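Amyloid-like protein 1 (PDB 3PMR) belongs to the amyloid precursor protein family and, through the helical E2 domain described here, probably binds heparin and forms dimers in cell adhesion. Local coordinates at residues B[106-111]-B[141-146]; B[24-29]-B[94-99]; B[128-133]-B[198-203]; B[134-139]-B[177-182]. All coordinates share one frame; numbering follows the deposited sequence.

Four helix pairs are sampled along this elongated, all-helical E2 domain. Contact 2 closes first, where the start of helix 26-56 meets the middle of helix 64-119; the same long helix then reaches contact 1 to meet helix 126-157, the two contact centres lying about 16 Å apart. Helix 126-157 carries one segment each of contacts 3, 4 and 1, in that order along the chain, and pairs there with helices 191-207, 159-187 and 64-119. Contacts 1 and 4 lie about 8 Å apart between centres and share charges. Contacts 2 and 3 are the most distant pair, about 32 Å between centres, with helix 64-119 joining the two bundles of the domain.

Contact 1 of 4, residues B[106-111]-B[141-146]; sequences DQRRAA and QKEQRH. With PO4 (phosphate ion), chain F.
The guanidinium of Arg108 presents its edge to Glu143, whose OE1 lies near the guanidinium plane and receives NH1 at 2.9 Å. This salt bridge is bent, 148° at the hydrogen; NH1 arrives on the syn side of OE1, and the two planes are turned 40° apart. In Arg108, CG anti to the backbone N (chi1 179°) and an extended chi2 bring CD to 3.5 Å from Glu143 OE1, and the bend at chi3 turns NH1 to the same oxygen. NH1 also bonds Asn105, while OE2 of this buried glutamate is held by His172 and Arg179. The pair joins helix 64-119 to helix 126-157 within the C-terminal bundle of the E2 domain. Were Arg108 cut back to an alanine, Glu143 OE1 would probably lose its salt-bridge mate and a gap would open between the helices. On another side of helix 126-157, the edge of the Arg145 guanidinium faces a phosphate, probably from the crystallisation liquor, with NE donating to O1 (3.0 Å) and NH2 to O4 (3.1 Å). Lys142 NZ comes within 2.7 Å of phosphate O2, and Arg149 completes a basic cluster consistent with heparin binding. Arg145 also bridges to Glu39 of the second subunit.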
loop_
_atom_site.group_PDB
_atom_site.type_symbol
_atom_site.label_atom_id
_atom_site.label_comp_id
_atom_site.label_asym_id
_atom_site.label_seq_id
_atom_site.Cartn_x
_atom_site.Cartn_y
_atom_site.Cartn_z
ATOM N N ASP B 106 16.934 -15.291 -8.431
ATOM C CA ASP B 106 18.206 -15.093 -9.117
ATOM C C ASP B 106 19.326 -14.833 -8.117
ATOM O O ASP B 106 20.424 -15.346 -8.273
ATOM C CB ASP B 106 18.119 -13.917 -10.093
ATOM N N GLN B 107 19.059 -14.025 -7.096
ATOM C CA GLN B 107 20.097 -13.735 -6.111
ATOM C C GLN B 107 20.471 -14.947 -5.263
ATOM O O GLN B 107 21.609 -15.070 -4.839
ATOM C CB GLN B 107 19.670 -12.577 -5.213
ATOM C CG GLN B 107 19.623 -11.270 -5.970
ATOM C CD GLN B 107 19.116 -10.118 -5.138
ATOM O OE1 GLN B 107 18.483 -10.311 -4.097
ATOM N NE2 GLN B 107 19.374 -8.900 -5.606
ATOM N N ARG B 108 19.524 -15.843 -5.023
ATOM C CA ARG B 108 19.809 -17.025 -4.223
ATOM C C ARG B 108 20.730 -17.955 -5.024
ATOM O O ARG B 108 21.672 -18.538 -4.483
ATOM C CB ARG B 108 18.511 -17.754 -3.884
ATOM C CG ARG B 108 18.698 -19.029 -3.070
ATOM C CD ARG B 108 17.404 -19.837 -2.974
ATOM N NE ARG B 108 17.053 -20.412 -4.269
ATOM C CZ ARG B 108 15.912 -20.185 -4.910
ATOM N NH1 ARG B 108 14.988 -19.391 -4.373
ATOM N NH2 ARG B 108 15.709 -20.732 -6.100
ATOM N N ARG B 109 20.437 -18.085 -6.320
ATOM C CA ARG B 109 21.214 -18.933 -7.212
ATOM C C ARG B 109 22.607 -18.380 -7.434
ATOM O O ARG B 109 23.582 -19.133 -7.459
ATOM C CB ARG B 109 20.486 -19.095 -8.540
ATOM C CG ARG B 109 19.210 -19.913 -8.399
ATOM C CD ARG B 109 18.228 -19.650 -9.524
ATOM N NE ARG B 109 17.129 -20.607 -9.477
ATOM C CZ ARG B 109 15.977 -20.460 -10.117
ATOM N NH1 ARG B 109 15.758 -19.386 -10.864
ATOM N NH2 ARG B 109 15.041 -21.388 -9.994
ATOM N N ALA B 110 22.714 -17.068 -7.592
ATOM C CA ALA B 110 24.023 -16.457 -7.773
ATOM C C ALA B 110 24.873 -16.673 -6.515
ATOM O O ALA B 110 26.062 -16.978 -6.600
ATOM C CB ALA B 110 23.877 -14.967 -8.045
ATOM N N ALA B 111 24.256 -16.515 -5.348
ATOM C CA ALA B 111 24.961 -16.677 -4.082
ATOM C C ALA B 111 25.383 -18.132 -3.838
ATOM O O ALA B 111 26.415 -18.378 -3.206
ATOM C CB ALA B 111 24.092 -16.174 -2.932
ATOM N N GLN B 141 17.301 -15.509 3.874
ATOM C CA GLN B 141 16.560 -14.716 4.844
ATOM C C GLN B 141 15.597 -13.819 4.073
ATOM O O GLN B 141 14.445 -13.650 4.461
ATOM C CB GLN B 141 17.502 -13.846 5.673
ATOM C CG GLN B 141 16.764 -12.931 6.629
ATOM C CD GLN B 141 17.663 -11.890 7.258
ATOM O OE1 GLN B 141 18.433 -11.214 6.569
ATOM N NE2 GLN B 141 17.563 -11.742 8.573
ATOM N N LYS B 142 16.071 -13.252 2.968
ATOM C CA LYS B 142 15.218 -12.383 2.151
ATOM C C LYS B 142 14.001 -13.155 1.621
ATOM O O LYS B 142 12.889 -12.638 1.612
ATOM C CB LYS B 142 16.026 -11.805 0.987
ATOM C CG LYS B 142 15.316 -10.707 0.232
ATOM C CD LYS B 142 16.299 -9.848 -0.546
ATOM C CE LYS B 142 15.650 -8.533 -0.920
ATOM N NZ LYS B 142 15.105 -7.905 0.312
ATOM N N GLU B 143 14.223 -14.388 1.171
ATOM C CA GLU B 143 13.142 -15.236 0.659
ATOM C C GLU B 143 12.157 -15.626 1.768
ATOM O O GLU B 143 10.951 -15.739 1.549
ATOM C CB GLU B 143 13.726 -16.498 0.019
ATOM C CG GLU B 143 12.684 -17.545 -0.388
ATOM C CD GLU B 143 13.237 -18.562 -1.379
ATOM O OE1 GLU B 143 14.466 -18.530 -1.628
ATOM O OE2 GLU B 143 12.452 -19.387 -1.905
ATOM N N GLN B 144 12.690 -15.836 2.960
ATOM C CA GLN B 144 11.870 -16.195 4.097
ATOM C C GLN B 144 10.981 -15.014 4.470
ATOM O O GLN B 144 9.775 -15.167 4.661
ATOM C CB GLN B 144 12.753 -16.566 5.287
ATOM C CG GLN B 144 11.954 -16.880 6.520
ATOM C CD GLN B 144 12.826 -17.262 7.677
ATOM O OE1 GLN B 144 13.381 -16.403 8.366
ATOM N NE2 GLN B 144 12.971 -18.564 7.895
ATOM N N ARG B 145 11.581 -13.835 4.564
ATOM C CA ARG B 145 10.833 -12.633 4.911
ATOM C C ARG B 145 9.777 -12.341 3.859
ATOM O O ARG B 145 8.685 -11.871 4.176
ATOM C CB ARG B 145 11.786 -11.439 5.063
ATOM C CG ARG B 145 12.579 -11.466 6.378
ATOM C CD ARG B 145 13.683 -10.417 6.407
ATOM N NE ARG B 145 13.174 -9.057 6.257
ATOM C CZ ARG B 145 12.426 -8.425 7.161
ATOM N NH1 ARG B 145 12.089 -9.028 8.295
ATOM N NH2 ARG B 145 12.015 -7.185 6.930
ATOM N N HIS B 146 10.090 -12.646 2.608
ATOM C CA HIS B 146 9.140 -12.400 1.538
ATOM C C HIS B 146 7.918 -13.288 1.721
ATOM O O HIS B 146 6.781 -12.839 1.584
ATOM C CB HIS B 146 9.786 -12.664 0.187
ATOM C CG HIS B 146 8.883 -12.383 -0.967
ATOM N ND1 HIS B 146 8.017 -13.323 -1.478
ATOM C CD2 HIS B 146 8.665 -11.245 -1.669
ATOM C CE1 HIS B 146 7.300 -12.777 -2.444
ATOM N NE2 HIS B 146 7.672 -11.516 -2.577
HETATM P P PO4 F . 13.563 -7.058 3.209
HETATM O O1 PO4 F . 12.662 -8.213 3.455
HETATM O O2 PO4 F . 14.955 -7.546 3.025
HETATM O O3 PO4 F . 13.123 -6.337 1.985
HETATM O O4 PO4 F . 13.511 -6.132 4.373
#

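Contact 2 of 4, residues B[24-29]-B[94-99]; sequences ISEHEG and ETHATR
Glu26 lies along the ND1 edge of the His96 ring, its CG 3.6 Å from ND1 and its carboxylate at the ring edge. Their bond is short and almost straight: His96 ND1 donates to Glu26 OE2 over 2.6 Å at 176°. OE2 accepts on its anti lone pair and lies in the ring plane, while carboxylate and ring are nearly coplanar. The other oxygen turns to Arg99, whose NH1 gives a salt bridge to Glu26 OE1 of 3.1 Å. Here the flat groups stand almost perpendicular, 88° apart, although OE1 lies near the guanidinium plane. The bend at chi2 (52°) of Glu26 swings the carboxylate between His96 and Arg99, and its rotation about chi3 gives each partner one oxygen. The contact pins the first turn of helix 26-56 to helix 64-119, in the antiparallel N-terminal coiled coil of the E2 domain; Ser25 is the N-cap of the former, its OG accepting from Glu28 N at 3.2 Å. Replacing Glu26 by an alanine would probably leave His96 ND1 and Arg99 NH1 without acceptors across the contact. Thr95 CG2 sits over the centre of one face of the Arg99 guanidinium, 3.5 Å above its plane, and the His96 ring stacks with Phe30.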
loop_
_atom_site.group_PDB
_atom_site.type_symbol
_atom_site.label_atom_id
_atom_site.label_comp_id
_atom_site.label_asym_id
_atom_site.label_seq_id
_atom_site.Cartn_x
_atom_site.Cartn_y
_atom_site.Cartn_z
ATOM N N ILE B 24 16.745 3.099 -12.828
ATOM C CA ILE B 24 15.452 2.985 -12.156
ATOM C C ILE B 24 15.161 1.588 -11.625
ATOM O O ILE B 24 15.018 0.640 -12.396
ATOM C CB ILE B 24 14.320 3.410 -13.108
ATOM C CG1 ILE B 24 14.446 4.910 -13.387
ATOM C CG2 ILE B 24 12.961 3.055 -12.514
ATOM C CD1 ILE B 24 13.467 5.441 -14.400
ATOM N N SER B 25 15.061 1.475 -10.300
ATOM C CA SER B 25 14.795 0.196 -9.650
ATOM C C SER B 25 13.358 -0.263 -9.890
ATOM O O SER B 25 12.480 0.553 -10.167
ATOM C CB SER B 25 15.065 0.296 -8.139
ATOM O OG SER B 25 14.102 1.103 -7.483
ATOM N N GLU B 26 13.134 -1.572 -9.800
ATOM C CA GLU B 26 11.814 -2.153 -9.996
ATOM C C GLU B 26 10.824 -1.491 -9.048
ATOM O O GLU B 26 9.703 -1.158 -9.433
ATOM C CB GLU B 26 11.871 -3.659 -9.727
ATOM C CG GLU B 26 10.513 -4.356 -9.530
ATOM C CD GLU B 26 9.516 -4.073 -10.650
ATOM O OE1 GLU B 26 9.956 -3.733 -11.774
ATOM O OE2 GLU B 26 8.291 -4.209 -10.407
ATOM N N HIS B 27 11.260 -1.288 -7.810
ATOM C CA HIS B 27 10.422 -0.672 -6.796
ATOM C C HIS B 27 9.979 0.738 -7.174
ATOM O O HIS B 27 8.788 1.021 -7.191
ATOM C CB HIS B 27 11.146 -0.637 -5.448
ATOM C CG HIS B 27 10.324 -0.051 -4.340
ATOM N ND1 HIS B 27 9.102 -0.567 -3.967
ATOM C CD2 HIS B 27 10.546 1.013 -3.533
ATOM C CE1 HIS B 27 8.603 0.156 -2.978
ATOM N NE2 HIS B 27 9.461 1.121 -2.697
ATOM N N GLU B 28 10.913 1.631 -7.473
ATOM C CA GLU B 28 10.498 2.978 -7.826
ATOM C C GLU B 28 9.709 2.970 -9.145
ATOM O O GLU B 28 8.715 3.687 -9.272
ATOM C CB GLU B 28 11.711 3.904 -7.937
ATOM N N GLY B 29 10.123 2.139 -10.105
ATOM C CA GLY B 29 9.401 2.047 -11.369
ATOM C C GLY B 29 7.948 1.665 -11.114
ATOM O O GLY B 29 7.025 2.231 -11.699
ATOM N N GLU B 94 0.546 -8.071 -10.481
ATOM C CA GLU B 94 1.122 -9.333 -10.925
ATOM C C GLU B 94 2.507 -9.142 -11.532
ATOM O O GLU B 94 3.430 -9.909 -11.256
ATOM C CB GLU B 94 0.208 -10.015 -11.942
ATOM C CG GLU B 94 0.698 -11.398 -12.358
ATOM N N THR B 95 2.649 -8.120 -12.367
ATOM C CA THR B 95 3.927 -7.834 -12.998
ATOM C C THR B 95 5.002 -7.578 -11.942
ATOM O O THR B 95 6.118 -8.097 -12.035
ATOM C CB THR B 95 3.815 -6.610 -13.914
ATOM O OG1 THR B 95 2.922 -6.910 -14.989
ATOM C CG2 THR B 95 5.167 -6.228 -14.478
ATOM N N HIS B 96 4.662 -6.775 -10.939
ATOM C CA HIS B 96 5.596 -6.459 -9.867
ATOM C C HIS B 96 5.920 -7.672 -8.995
ATOM O O HIS B 96 7.081 -7.911 -8.680
ATOM C CB HIS B 96 5.036 -5.342 -8.990
ATOM C CG HIS B 96 5.945 -4.935 -7.871
ATOM N ND1 HIS B 96 7.205 -4.417 -8.083
ATOM C CD2 HIS B 96 5.761 -4.938 -6.530
ATOM C CE1 HIS B 96 7.757 -4.112 -6.921
ATOM N NE2 HIS B 96 6.900 -4.417 -5.963
ATOM N N ALA B 97 4.906 -8.435 -8.598
ATOM C CA ALA B 97 5.156 -9.600 -7.759
ATOM C C ALA B 97 6.068 -10.588 -8.483
ATOM O O ALA B 97 6.985 -11.146 -7.881
ATOM C CB ALA B 97 3.835 -10.279 -7.368
ATOM N N THR B 98 5.811 -10.801 -9.770
ATOM C CA THR B 98 6.618 -11.711 -10.576
ATOM C C THR B 98 8.091 -11.314 -10.627
ATOM O O THR B 98 8.962 -12.172 -10.552
ATOM C CB THR B 98 6.095 -11.789 -12.026
ATOM O OG1 THR B 98 4.830 -12.453 -12.038
ATOM C CG2 THR B 98 7.063 -12.562 -12.908
ATOM N N ARG B 99 8.360 -10.019 -10.761
ATOM C CA ARG B 99 9.728 -9.511 -10.827
ATOM C C ARG B 99 10.442 -9.542 -9.485
ATOM O O ARG B 99 11.643 -9.776 -9.418
ATOM C CB ARG B 99 9.735 -8.087 -11.369
ATOM C CG ARG B 99 9.339 -7.997 -12.841
ATOM C CD ARG B 99 9.299 -6.539 -13.287
ATOM N NE ARG B 99 8.843 -6.394 -14.669
ATOM C CZ ARG B 99 8.553 -5.227 -15.237
ATOM N NH1 ARG B 99 8.668 -4.095 -14.541
ATOM N NH2 ARG B 99 8.156 -5.190 -16.504
#

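Contact 3 of 4, residues B[128-133]-B[198-203]; sequences RVLLAL and RPQIQE
Helices 128-133 and 198-203 run almost parallel; the axes of these short segments pass 11.0 Å apart at closest approach, inclined by 17°, with Leu130 and Ile201 nearest in register at 7.6 Å between CA atoms. Only side chains meet across this spacing, and no hydrogen bond crosses it. Leu130 sends its two methyls in different directions. CD2 lies against the amide of Gln200, 3.2 Å from NE2 and 3.5 Å from CD, whereas CD1 lies 4.3 Å from Ile201 CG1. The aliphatic start of Gln200 contributes too, its CB lying 3.8 Å from Leu130 CD2, the two side chains crossing at about a right angle. One turn on, Leu133 offers CD2 to the end of Ile201, 3.7 Å from CD1 and 3.8 Å from CG1. The torsion of Ile201 accounts for this reach: with CG1 anti to the carbonyl carbon (chi1 -64°) and the chain extended to CD1 (chi2 172°), its tip comes closer than the start of the side chain would suggest. Ile201 CG1 thus lies near both leucines, and CD1 meets Leu133. Further leucines continue the apolar layer, Leu130 packing on Leu197 and Leu204 of helix 191-207. Leu133 touches Phe115 of helix 64-119 and Leu184 of helix 159-187, and Ile201 rests on Leu187, placing the contact where four helices of the C-terminal bundle of this E2 construct converge.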
loop_
_atom_site.group_PDB
_atom_site.type_symbol
_atom_site.label_atom_id
_atom_site.label_comp_id
_atom_site.label_asym_id
_atom_site.label_seq_id
_atom_site.Cartn_x
_atom_site.Cartn_y
_atom_site.Cartn_z
ATOM N N ARG B 128 36.900 -16.321 3.034
ATOM C CA ARG B 128 36.173 -16.226 1.799
ATOM C C ARG B 128 34.939 -17.116 1.785
ATOM O O ARG B 128 33.935 -16.770 1.238
ATOM C CB ARG B 128 37.064 -16.543 0.631
ATOM C CG ARG B 128 36.397 -16.432 -0.663
ATOM N N VAL B 129 35.051 -18.267 2.414
ATOM C CA VAL B 129 33.944 -19.207 2.512
ATOM C C VAL B 129 32.877 -18.628 3.433
ATOM O O VAL B 129 31.694 -18.666 3.113
ATOM C CB VAL B 129 34.408 -20.570 3.077
ATOM C CG1 VAL B 129 33.195 -21.454 3.389
ATOM C CG2 VAL B 129 35.305 -21.263 2.074
ATOM N N LEU B 130 33.292 -18.075 4.571
ATOM C CA LEU B 130 32.331 -17.512 5.508
ATOM C C LEU B 130 31.508 -16.396 4.873
ATOM O O LEU B 130 30.294 -16.328 5.068
ATOM C CB LEU B 130 33.028 -16.984 6.762
ATOM C CG LEU B 130 32.095 -16.330 7.791
ATOM C CD1 LEU B 130 30.975 -17.288 8.170
ATOM C CD2 LEU B 130 32.898 -15.936 9.026
ATOM N N LEU B 131 32.170 -15.522 4.121
ATOM C CA LEU B 131 31.481 -14.416 3.456
ATOM C C LEU B 131 30.555 -14.869 2.329
ATOM O O LEU B 131 29.492 -14.292 2.127
ATOM C CB LEU B 131 32.494 -13.397 2.920
ATOM C CG LEU B 131 33.042 -12.420 3.964
ATOM C CD1 LEU B 131 34.172 -11.616 3.356
ATOM C CD2 LEU B 131 31.919 -11.496 4.458
ATOM N N ALA B 132 30.955 -15.893 1.592
ATOM C CA ALA B 132 30.132 -16.405 0.504
ATOM C C ALA B 132 28.901 -17.076 1.122
ATOM O O ALA B 132 27.795 -16.989 0.596
ATOM C CB ALA B 132 30.924 -17.408 -0.314
ATOM N N LEU B 133 29.101 -17.748 2.246
ATOM C CA LEU B 133 28.000 -18.403 2.921
ATOM C C LEU B 133 27.068 -17.334 3.479
ATOM O O LEU B 133 25.848 -17.446 3.344
ATOM C CB LEU B 133 28.518 -19.299 4.058
ATOM C CG LEU B 133 27.468 -20.076 4.863
ATOM C CD1 LEU B 133 26.690 -21.026 3.937
ATOM C CD2 LEU B 133 28.153 -20.859 5.979
ATOM N N ARG B 198 32.013 -22.828 12.554
ATOM C CA ARG B 198 30.771 -23.067 13.283
ATOM C C ARG B 198 30.313 -21.901 14.162
ATOM O O ARG B 198 29.178 -21.446 14.055
ATOM C CB ARG B 198 30.894 -24.338 14.131
ATOM N N PRO B 199 31.184 -21.414 15.061
ATOM C CA PRO B 199 30.779 -20.293 15.922
ATOM C C PRO B 199 30.233 -19.056 15.184
ATOM O O PRO B 199 29.243 -18.460 15.610
ATOM C CB PRO B 199 32.045 -20.011 16.744
ATOM C CG PRO B 199 33.155 -20.733 15.985
ATOM C CD PRO B 199 32.485 -21.957 15.482
ATOM N N GLN B 200 30.868 -18.674 14.078
ATOM C CA GLN B 200 30.421 -17.517 13.296
ATOM C C GLN B 200 29.120 -17.808 12.555
ATOM O O GLN B 200 28.252 -16.938 12.435
ATOM C CB GLN B 200 31.515 -17.114 12.307
ATOM C CG GLN B 200 32.603 -16.307 12.984
ATOM C CD GLN B 200 33.952 -16.485 12.336
ATOM O OE1 GLN B 200 34.502 -17.587 12.323
ATOM N NE2 GLN B 200 34.503 -15.391 11.792
ATOM N N ILE B 201 29.000 -19.030 12.044
ATOM C CA ILE B 201 27.799 -19.442 11.325
ATOM C C ILE B 201 26.596 -19.466 12.256
ATOM O O ILE B 201 25.486 -19.107 11.860
ATOM C CB ILE B 201 27.957 -20.840 10.726
ATOM C CG1 ILE B 201 29.068 -20.828 9.672
ATOM C CG2 ILE B 201 26.630 -21.295 10.123
ATOM C CD1 ILE B 201 29.434 -22.201 9.155
ATOM N N GLN B 202 26.818 -19.915 13.488
ATOM C CA GLN B 202 25.753 -19.969 14.479
ATOM C C GLN B 202 25.216 -18.571 14.741
ATOM O O GLN B 202 24.003 -18.373 14.859
ATOM C CB GLN B 202 26.272 -20.576 15.783
ATOM C CG GLN B 202 25.491 -21.814 16.217
ATOM C CD GLN B 202 25.575 -22.947 15.192
ATOM O OE1 GLN B 202 26.645 -23.524 14.982
ATOM N NE2 GLN B 202 24.441 -23.265 14.543
ATOM N N GLU B 203 26.124 -17.604 14.835
ATOM C CA GLU B 203 25.724 -16.225 15.074
ATOM C C GLU B 203 24.881 -15.743 13.896
ATOM O O GLU B 203 23.880 -15.042 14.076
ATOM C CB GLU B 203 26.955 -15.325 15.253
ATOM C CG GLU B 203 26.623 -13.875 15.596
#

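Contact 4 of 4, residues B[134-139]-B[177-182]; sequences RRYLRA and EERVNQ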
loop_
_atom_site.group_PDB
_atom_site.type_symbol
_atom_site.label_atom_id
_atom_site.label_comp_id
_atom_site.label_asym_id
_atom_site.label_seq_id
_atom_site.Cartn_x
_atom_site.Cartn_y
_atom_site.Cartn_z
ATOM N N ARG B 134 27.640 -16.295 4.088
ATOM C CA ARG B 134 26.831 -15.225 4.661
ATOM C C ARG B 134 25.884 -14.658 3.613
ATOM O O ARG B 134 24.714 -14.412 3.884
ATOM C CB ARG B 134 27.704 -14.095 5.204
ATOM C CG ARG B 134 26.892 -12.874 5.635
ATOM C CD ARG B 134 27.764 -11.758 6.206
ATOM N NE ARG B 134 26.957 -10.660 6.740
ATOM C CZ ARG B 134 26.229 -9.827 5.998
ATOM N NH1 ARG B 134 26.204 -9.952 4.676
ATOM N NH2 ARG B 134 25.515 -8.871 6.582
ATOM N N ARG B 135 26.403 -14.461 2.409
ATOM C CA ARG B 135 25.616 -13.923 1.321
ATOM C C ARG B 135 24.486 -14.883 0.933
ATOM O O ARG B 135 23.379 -14.448 0.625
ATOM C CB ARG B 135 26.537 -13.635 0.135
ATOM C CG ARG B 135 25.846 -13.170 -1.127
ATOM C CD ARG B 135 26.817 -12.387 -1.995
ATOM N NE ARG B 135 26.375 -12.323 -3.381
ATOM C CZ ARG B 135 26.759 -13.180 -4.320
ATOM N NH1 ARG B 135 27.602 -14.161 -4.016
ATOM N NH2 ARG B 135 26.298 -13.066 -5.558
ATOM N N TYR B 136 24.759 -16.183 0.959
ATOM C CA TYR B 136 23.736 -17.171 0.616
ATOM C C TYR B 136 22.651 -17.202 1.696
ATOM O O TYR B 136 21.464 -17.296 1.391
ATOM C CB TYR B 136 24.360 -18.560 0.470
ATOM C CG TYR B 136 23.362 -19.652 0.135
ATOM C CD1 TYR B 136 22.742 -19.705 -1.119
ATOM C CD2 TYR B 136 23.028 -20.624 1.075
ATOM C CE1 TYR B 136 21.817 -20.704 -1.424
ATOM C CE2 TYR B 136 22.100 -21.627 0.780
ATOM C CZ TYR B 136 21.503 -21.661 -0.469
ATOM O OH TYR B 136 20.597 -22.655 -0.761
ATOM N N LEU B 137 23.063 -17.113 2.956
ATOM C CA LEU B 137 22.113 -17.132 4.063
ATOM C C LEU B 137 21.255 -15.875 4.036
ATOM O O LEU B 137 20.073 -15.915 4.364
ATOM C CB LEU B 137 22.852 -17.243 5.404
ATOM C CG LEU B 137 23.599 -18.565 5.590
ATOM C CD1 LEU B 137 24.271 -18.626 6.943
ATOM C CD2 LEU B 137 22.603 -19.698 5.463
ATOM N N ARG B 138 21.847 -14.751 3.643
ATOM C CA ARG B 138 21.082 -13.517 3.570
ATOM C C ARG B 138 20.093 -13.589 2.410
ATOM O O ARG B 138 19.018 -12.996 2.468
ATOM C CB ARG B 138 22.005 -12.309 3.411
ATOM C CG ARG B 138 22.868 -12.069 4.635
ATOM C CD ARG B 138 23.359 -10.633 4.714
ATOM N NE ARG B 138 23.057 -9.877 3.503
ATOM N N ALA B 139 20.459 -14.310 1.356
ATOM C CA ALA B 139 19.559 -14.465 0.218
ATOM C C ALA B 139 18.360 -15.296 0.703
ATOM O O ALA B 139 17.219 -15.042 0.315
ATOM C CB ALA B 139 20.270 -15.176 -0.915
ATOM N N GLU B 177 14.399 -23.921 4.895
ATOM C CA GLU B 177 15.148 -24.487 6.006
ATOM C C GLU B 177 16.016 -25.632 5.513
ATOM O O GLU B 177 17.134 -25.824 5.979
ATOM C CB GLU B 177 14.198 -24.993 7.093
ATOM C CG GLU B 177 14.912 -25.579 8.295
ATOM N N GLU B 178 15.497 -26.393 4.561
ATOM C CA GLU B 178 16.256 -27.506 4.020
ATOM C C GLU B 178 17.406 -27.003 3.139
ATOM O O GLU B 178 18.461 -27.626 3.089
ATOM C CB GLU B 178 15.346 -28.446 3.216
ATOM C CG GLU B 178 16.080 -29.570 2.493
ATOM C CD GLU B 178 16.764 -30.551 3.440
ATOM O OE1 GLU B 178 16.903 -30.228 4.641
ATOM O OE2 GLU B 178 17.171 -31.643 2.976
ATOM N N ARG B 179 17.219 -25.894 2.432
ATOM C CA ARG B 179 18.324 -25.408 1.605
ATOM C C ARG B 179 19.465 -24.941 2.510
ATOM O O ARG B 179 20.637 -25.177 2.215
ATOM C CB ARG B 179 17.854 -24.303 0.656
ATOM C CG ARG B 179 17.232 -24.886 -0.599
ATOM C CD ARG B 179 17.163 -23.878 -1.724
ATOM N NE ARG B 179 16.264 -22.777 -1.410
ATOM C CZ ARG B 179 15.123 -22.539 -2.048
ATOM N NH1 ARG B 179 14.731 -23.325 -3.043
ATOM N NH2 ARG B 179 14.375 -21.508 -1.689
ATOM N N VAL B 180 19.115 -24.316 3.628
ATOM C CA VAL B 180 20.104 -23.863 4.591
ATOM C C VAL B 180 20.879 -25.074 5.146
ATOM O O VAL B 180 22.110 -25.039 5.236
ATOM C CB VAL B 180 19.436 -23.105 5.761
ATOM C CG1 VAL B 180 20.473 -22.758 6.827
ATOM C CG2 VAL B 180 18.757 -21.831 5.234
ATOM N N ASN B 181 20.172 -26.148 5.504
ATOM C CA ASN B 181 20.852 -27.330 6.029
ATOM C C ASN B 181 21.710 -27.986 4.962
ATOM O O ASN B 181 22.806 -28.470 5.252
ATOM C CB ASN B 181 19.851 -28.345 6.586
ATOM C CG ASN B 181 19.170 -27.849 7.844
ATOM O OD1 ASN B 181 19.782 -27.153 8.661
ATOM N ND2 ASN B 181 17.903 -28.209 8.015
ATOM N N GLN B 182 21.215 -28.008 3.730
ATOM C CA GLN B 182 21.970 -28.594 2.634
ATOM C C GLN B 182 23.272 -27.794 2.413
ATOM O O GLN B 182 24.317 -28.385 2.147
ATOM C CB GLN B 182 21.130 -28.614 1.346
ATOM C CG GLN B 182 20.172 -29.813 1.189
ATOM C CD GLN B 182 19.248 -29.685 -0.039
ATOM O OE1 GLN B 182 19.452 -28.826 -0.898
ATOM N NE2 GLN B 182 18.234 -30.550 -0.120
HETATM O O HOH W 1 21.643 -25.221 -0.458
#
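Tyr136 reaches across to Arg179 with its hydroxyl end, OH lying 3.5 Å from CB and 3.8 Å from CD of the arginine. CG of the tyrosine is anti to its own backbone N (chi1 179°), which carries the ring away from helix 134-139 and toward helix 177-182. Ring and guanidinium planes stand 76° apart, and the hydroxyl meets the aliphatic part of Arg179, with no direct hydrogen bond between the two segments. A water links them instead: it lies 2.8 Å from Tyr136 OH and donates to Arg179 O over 2.9 Å, giving the hydroxyl of this buried ring a polar partner. The contact joins helix 126-157 to the helix that follows it, 159-187, in the C-terminal bundle of the E2 domain. Arg179 bends at chi3, and its head is held by a salt bridge from NE to Glu140 of helix 126-157, with Glu143 as the partner of NH2. Beside this polar strip Leu137 and Val180 cross at about a right angle, methyl against methyl, with Leu137 CD2 4.0 Å from Val180 CG1. Leu137 has CG anti to its carbonyl carbon (chi1 -65°); CD1 continues the extended chain, and it is the other branch, CD2, that turns to Val180. Leu205 of helix 191-207 packs on both residues.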